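Putative branched-chain amino acid transport system substrate-binding protein (PDB 3TX6) probably captures p-coumaric acid and related lignin-derived aromatic acids in the periplasm for an ABC transporter, and here holds 3-(4-hydroxyphenyl)pyruvic acid. Local coordinates at residues 6-11 / 69-74; 109-114 / 312-317. All coordinates share one frame; numbering follows the deposited sequence. Where two conformers were deposited one is given.

Both contacts belong to the same lobe of a periplasmic binding protein and involve one sheet. Interaction 1 pairs neighbouring strands within that sheet, whereas interaction 2 joins the loop just before its edge strand 112-114, through Lys-110 and Trp-111, to helix 310-322. Their centres lie about 12 Å apart, and they touch directly: Asp-71 OD1 packs 3.4 Å from Phe-312 CD2, so the residue that secures strand 8-14 also meets the helix of interaction 2. Interaction 1 lies outside the ligand pocket; its nearest measured approach is that of the Met-74 side chain, about 12 Å from the bound 3-(4-hydroxyphenyl)pyruvic acid.

Interaction 1: 6-11 / 69-74; sequences NEITIG and KADVIM
Asp-71 OD2 is gripped from two directions: the backbone N of Thr-9 reaches it at 2.9 Å in an almost straight bond (175°), meeting the anti lone pair, and a water donates to it at 2.7 Å. That water also donates to Glu-7 O and accepts from Thr-9 OG1, tying the start of strand 8-14 to the carboxylate. Thr-9 O in turn accepts from Asp-71 N at 2.8 Å and, weakly, from Val-72 N at 3.3 Å. With CG beside the backbone N (chi1 -62°), the carboxylate of Asp-71 reaches the N-H of Thr-9 while its own backbone N takes the C=O. The other oxygen, OD1, accepts from the backbone N of Gly-308, so this buried carboxylate is well supplied with donors, which would probably favour its charged form. An alanine at Asp-71 would probably leave Thr-9 N and Gly-308 N without their acceptor and let the water shift. Beyond this point the pairing is regular parallel sheet: Gly-11 N donates to Val-72 O (3.0 Å), and Met-74 N to Gly-11 O (2.7 Å). Ile-10 CG2 touches Met-74 SE at 3.9 Å in the conformer described. Gly-11 brings no side chain to the face that carries Ile-73, while the branched Ile-10 and Val-72 suit extended backbone and share the other face. Thr-9 serves twice: OG1 binds the water, and CG2 rests 3.8 Å from Ala-70 CA. Strand 8-14 lies between strands 41-49 and 72-75, bonding to the former through Ile-8 and Ile-10. Ile-8, Ile-10 and Met-74 (a selenomethionine) pack against helix 282-304, and Ile-73 packs against helix 54-67, so the paired strands are sandwiched between helices as in an alpha/beta/alpha lobe.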
loop_
_atom_site.group_PDB
_atom_site.type_symbol
_atom_site.label_atom_id
_atom_site.label_comp_id
_atom_site.label_asym_id
_atom_site.label_seq_id
_atom_site.Cartn_x
_atom_site.Cartn_y
_atom_site.Cartn_z
ATOM N N ASN A 6 25.633 13.610 -12.091
ATOM C CA ASN A 6 26.116 12.216 -11.869
ATOM C C ASN A 6 25.100 11.410 -11.032
ATOM O O ASN A 6 24.848 10.244 -11.321
ATOM C CB ASN A 6 27.461 12.219 -11.166
ATOM C CG ASN A 6 28.181 10.862 -11.263
ATOM O OD1 ASN A 6 28.227 10.243 -12.341
ATOM N ND2 ASN A 6 28.714 10.389 -10.145
ATOM N N GLU A 7 24.562 12.040 -9.997
ATOM C CA GLU A 7 23.607 11.378 -9.118
ATOM C C GLU A 7 22.244 11.244 -9.758
ATOM O O GLU A 7 21.888 11.994 -10.670
ATOM C CB GLU A 7 23.479 12.125 -7.798
ATOM C CG GLU A 7 22.768 13.459 -7.851
ATOM C CD GLU A 7 23.714 14.639 -8.117
ATOM O OE1 GLU A 7 24.871 14.460 -8.601
ATOM O OE2 GLU A 7 23.275 15.774 -7.883
ATOM N N ILE A 8 21.492 10.275 -9.257
ATOM C CA ILE A 8 20.088 10.137 -9.560
ATOM C C ILE A 8 19.369 10.631 -8.309
ATOM O O ILE A 8 19.684 10.214 -7.199
ATOM C CB ILE A 8 19.783 8.698 -9.893
ATOM C CG1 ILE A 8 20.617 8.293 -11.169
ATOM C CG2 ILE A 8 18.292 8.475 -10.074
ATOM C CD1 ILE A 8 20.728 6.840 -11.271
ATOM N N THR A 9 18.454 11.568 -8.492
ATOM C CA THR A 9 17.844 12.306 -7.384
ATOM C C THR A 9 16.421 11.790 -7.198
ATOM O O THR A 9 15.609 11.848 -8.113
ATOM C CB THR A 9 17.867 13.825 -7.656
ATOM O OG1 THR A 9 19.234 14.216 -7.904
ATOM C CG2 THR A 9 17.267 14.635 -6.473
ATOM N N ILE A 10 16.107 11.387 -5.979
ATOM C CA ILE A 10 14.827 10.766 -5.653
ATOM C C ILE A 10 14.285 11.504 -4.447
ATOM O O ILE A 10 14.912 11.547 -3.401
ATOM C CB ILE A 10 15.009 9.308 -5.283
ATOM C CG1 ILE A 10 15.632 8.567 -6.475
ATOM C CG2 ILE A 10 13.669 8.630 -4.870
ATOM C CD1 ILE A 10 16.388 7.342 -6.103
ATOM N N GLY A 11 13.092 12.078 -4.605
ATOM C CA GLY A 11 12.389 12.669 -3.473
ATOM C C GLY A 11 11.259 11.810 -2.989
ATOM O O GLY A 11 10.467 11.289 -3.784
ATOM N N LYS A 69 15.256 19.145 -8.359
ATOM C CA LYS A 69 15.288 18.704 -9.727
ATOM C C LYS A 69 15.248 17.163 -9.787
ATOM O O LYS A 69 15.982 16.536 -10.530
ATOM C CB LYS A 69 16.505 19.300 -10.432
ATOM C CG LYS A 69 16.492 20.840 -10.494
ATOM C CD LYS A 69 17.934 21.345 -10.567
ATOM C CE LYS A 69 18.118 22.815 -10.198
ATOM N NZ LYS A 69 18.247 23.718 -11.375
ATOM N N ALA A 70 14.360 16.564 -9.008
ATOM C CA ALA A 70 14.332 15.115 -8.826
ATOM C C ALA A 70 14.090 14.396 -10.151
ATOM O O ALA A 70 13.308 14.902 -10.977
ATOM C CB ALA A 70 13.229 14.717 -7.836
ATOM N N ASP A 71 14.695 13.261 -10.351
ATOM C CA ASP A 71 14.369 12.366 -11.463
ATOM C C ASP A 71 13.121 11.551 -11.219
ATOM O O ASP A 71 12.452 11.174 -12.147
ATOM C CB ASP A 71 15.567 11.461 -11.669
ATOM C CG ASP A 71 16.814 12.251 -12.045
ATOM O OD1 ASP A 71 16.830 12.914 -13.076
ATOM O OD2 ASP A 71 17.790 12.206 -11.257
ATOM N N VAL A 72 12.888 11.200 -9.950
ATOM C CA VAL A 72 11.736 10.380 -9.522
ATOM C C VAL A 72 11.233 10.914 -8.198
ATOM O O VAL A 72 12.054 11.323 -7.350
ATOM C CB VAL A 72 12.155 8.882 -9.324
ATOM C CG1 VAL A 72 10.993 7.994 -8.927
ATOM C CG2 VAL A 72 12.816 8.348 -10.602
ATOM N N ILE A 73 9.915 10.875 -8.005
ATOM C CA ILE A 73 9.315 11.191 -6.717
ATOM C C ILE A 73 8.468 10.023 -6.240
ATOM O O ILE A 73 7.921 9.259 -7.046
ATOM C CB ILE A 73 8.577 12.548 -6.729
ATOM C CG1 ILE A 73 7.378 12.574 -7.588
ATOM C CG2 ILE A 73 9.537 13.655 -7.067
ATOM C CD1 ILE A 73 6.591 13.889 -7.483
HETATM N N MSE A 74 8.419 9.855 -4.923
HETATM C CA MSE A 74 7.717 8.743 -4.305
HETATM C C MSE A 74 6.856 9.256 -3.166
HETATM O O MSE A 74 7.168 10.227 -2.504
HETATM C CB MSE A 74 8.689 7.727 -3.686
HETATM C CG MSE A 74 9.759 7.266 -4.655
HETATM SE SE MSE A 74 10.965 5.978 -3.845
HETATM C CE MSE A 74 9.764 5.338 -2.474
HETATM O O HOH W 1 19.555 14.163 -10.737
#

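Interaction 2: 109-114 / 312-317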
loop_
_atom_site.group_PDB
_atom_site.type_symbol
_atom_site.label_atom_id
_atom_site.label_comp_id
_atom_site.label_asym_id
_atom_site.label_seq_id
_atom_site.Cartn_x
_atom_site.Cartn_y
_atom_site.Cartn_z
ATOM N N ALA A 109 -2.416 9.069 -14.932
ATOM C CA ALA A 109 -1.790 7.821 -15.388
ATOM C C ALA A 109 -0.475 8.005 -16.098
ATOM O O ALA A 109 0.346 7.093 -16.083
ATOM C CB ALA A 109 -2.711 7.004 -16.289
ATOM N N LYS A 110 -0.258 9.134 -16.755
ATOM C CA LYS A 110 0.950 9.241 -17.559
ATOM C C LYS A 110 2.206 9.133 -16.710
ATOM O O LYS A 110 3.100 8.422 -17.072
ATOM C CB LYS A 110 0.970 10.532 -18.352
ATOM C CG LYS A 110 2.163 10.605 -19.295
ATOM C CD LYS A 110 2.076 11.745 -20.288
ATOM C CE LYS A 110 3.374 11.870 -21.101
ATOM N NZ LYS A 110 3.407 12.882 -22.202
ATOM N N TRP A 111 2.252 9.840 -15.576
ATOM C CA TRP A 111 3.483 9.916 -14.769
ATOM C C TRP A 111 3.462 9.125 -13.487
ATOM O O TRP A 111 4.498 9.007 -12.872
ATOM C CB TRP A 111 3.877 11.357 -14.526
ATOM C CG TRP A 111 4.268 12.038 -15.791
ATOM C CD1 TRP A 111 3.478 12.852 -16.591
ATOM C CD2 TRP A 111 5.551 11.947 -16.454
ATOM N NE1 TRP A 111 4.207 13.270 -17.671
ATOM C CE2 TRP A 111 5.445 12.720 -17.668
ATOM C CE3 TRP A 111 6.734 11.283 -16.177
ATOM C CZ2 TRP A 111 6.518 12.863 -18.545
ATOM C CZ3 TRP A 111 7.817 11.431 -17.063
ATOM C CH2 TRP A 111 7.693 12.192 -18.238
ATOM N N SER A 112 2.311 8.540 -13.095
ATOM C CA SER A 112 2.205 7.792 -11.838
ATOM C C SER A 112 1.997 6.301 -12.066
ATOM O O SER A 112 1.208 5.898 -12.900
ATOM C CB SER A 112 1.033 8.288 -10.971
ATOM O OG SER A 112 1.219 9.639 -10.554
ATOM N N VAL A 113 2.734 5.526 -11.275
ATOM C CA VAL A 113 2.460 4.123 -11.047
ATOM C C VAL A 113 2.292 3.924 -9.534
ATOM O O VAL A 113 2.656 4.794 -8.750
ATOM C CB VAL A 113 3.583 3.212 -11.571
ATOM C CG1 VAL A 113 3.681 3.309 -13.096
ATOM C CG2 VAL A 113 4.936 3.470 -10.912
ATOM N N ALA A 114 1.799 2.756 -9.141
ATOM C CA ALA A 114 1.569 2.451 -7.716
ATOM C C ALA A 114 2.216 1.140 -7.279
ATOM O O ALA A 114 2.103 0.147 -7.964
ATOM C CB ALA A 114 0.097 2.452 -7.399
ATOM N N PHE A 312 15.841 12.033 -19.310
ATOM C CA PHE A 312 15.958 10.933 -18.341
ATOM C C PHE A 312 14.621 10.585 -17.699
ATOM O O PHE A 312 14.246 9.418 -17.609
ATOM C CB PHE A 312 16.976 11.288 -17.300
ATOM C CG PHE A 312 17.399 10.149 -16.407
ATOM C CD1 PHE A 312 18.192 9.095 -16.854
ATOM C CD2 PHE A 312 17.000 10.142 -15.080
ATOM C CE1 PHE A 312 18.537 8.079 -15.971
ATOM C CE2 PHE A 312 17.387 9.175 -14.216
ATOM C CZ PHE A 312 18.162 8.156 -14.657
ATOM N N ARG A 313 13.875 11.606 -17.313
ATOM C CA ARG A 313 12.549 11.398 -16.765
ATOM C C ARG A 313 11.642 10.690 -17.779
ATOM O O ARG A 313 10.919 9.740 -17.429
ATOM C CB ARG A 313 11.969 12.731 -16.283
ATOM C CG ARG A 313 12.746 13.317 -15.104
ATOM C CD ARG A 313 12.029 14.502 -14.466
ATOM N NE ARG A 313 11.976 15.684 -15.325
ATOM C CZ ARG A 313 12.924 16.618 -15.366
ATOM N NH1 ARG A 313 13.963 16.518 -14.589
ATOM N NH2 ARG A 313 12.807 17.670 -16.151
ATOM N N GLU A 314 11.710 11.116 -19.036
ATOM C CA GLU A 314 10.944 10.481 -20.081
ATOM C C GLU A 314 11.388 9.027 -20.293
ATOM O O GLU A 314 10.563 8.151 -20.479
ATOM C CB GLU A 314 11.048 11.309 -21.367
ATOM C CG GLU A 314 10.384 10.690 -22.571
ATOM C CD GLU A 314 8.869 10.695 -22.510
ATOM O OE1 GLU A 314 8.269 11.238 -21.567
ATOM O OE2 GLU A 314 8.266 10.182 -23.475
ATOM N N ALA A 315 12.685 8.769 -20.260
ATOM C CA ALA A 315 13.208 7.407 -20.477
ATOM C C ALA A 315 12.799 6.497 -19.308
ATOM O O ALA A 315 12.519 5.319 -19.525
ATOM C CB ALA A 315 14.721 7.403 -20.670
ATOM N N ILE A 316 12.746 7.042 -18.090
ATOM C CA ILE A 316 12.211 6.276 -16.975
ATOM C C ILE A 316 10.748 5.918 -17.224
ATOM O O ILE A 316 10.328 4.771 -17.020
ATOM C CB ILE A 316 12.395 7.001 -15.633
ATOM C CG1 ILE A 316 13.893 7.064 -15.314
ATOM C CG2 ILE A 316 11.584 6.328 -14.519
ATOM C CD1 ILE A 316 14.240 7.868 -14.086
ATOM N N ARG A 317 9.962 6.923 -17.603
ATOM C CA ARG A 317 8.536 6.697 -17.925
ATOM C C ARG A 317 8.365 5.553 -18.924
ATOM O O ARG A 317 7.547 4.655 -18.730
ATOM C CB ARG A 317 7.886 7.942 -18.477
ATOM C CG ARG A 317 6.371 7.842 -18.644
ATOM C CD ARG A 317 5.748 9.122 -19.240
ATOM N NE ARG A 317 6.071 9.358 -20.650
ATOM C CZ ARG A 317 5.405 8.829 -21.681
ATOM N NH1 ARG A 317 4.414 7.974 -21.482
ATOM N NH2 ARG A 317 5.755 9.106 -22.926
HETATM O O HOH W 2 3.300 6.679 -19.133
HETATM O O HOH W 3 6.103 12.865 -22.612
#
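Arg-317 lays its CD methylene over one face of the Trp-111 indole, 3.6 Å from the centroid of the six-membered ring and only 4° off its normal, a CH-pi contact. The chain then bends (chi3 70°), and the guanidinium stands steeply to the ring, their planes 66° apart, rather than stacking flat on it. Glu-314, one helical turn earlier, fixes it side-on: Arg-317 NE donates to Glu-314 OE1 at 3.0 Å and Arg-317 NH2 to Glu-314 OE2 at 2.8 Å, a two-pronged salt bridge. Lys-110, fully extended, crosses one face of the guanidinium with CE over its centre, 3.7 Å from Arg-317 CZ. At the ring's edge, Arg-313 O comes 3.6 Å from Trp-111 CZ3. Two waters close the polar rim: one links Lys-110 O to Arg-317 NH1, the other Lys-110 NZ to Glu-314 OE1. The aliphatic arms of lysine and arginine thus supply the packing, and the broad indole gives them a surface. Although Lys-110 NZ and Arg-317 NH2 are like charges 4.5 Å apart, the carboxylate of Glu-314 probably offsets their repulsion, leaving a contact held by dispersion and water bridges rather than by direct hydrogen bonds between segments.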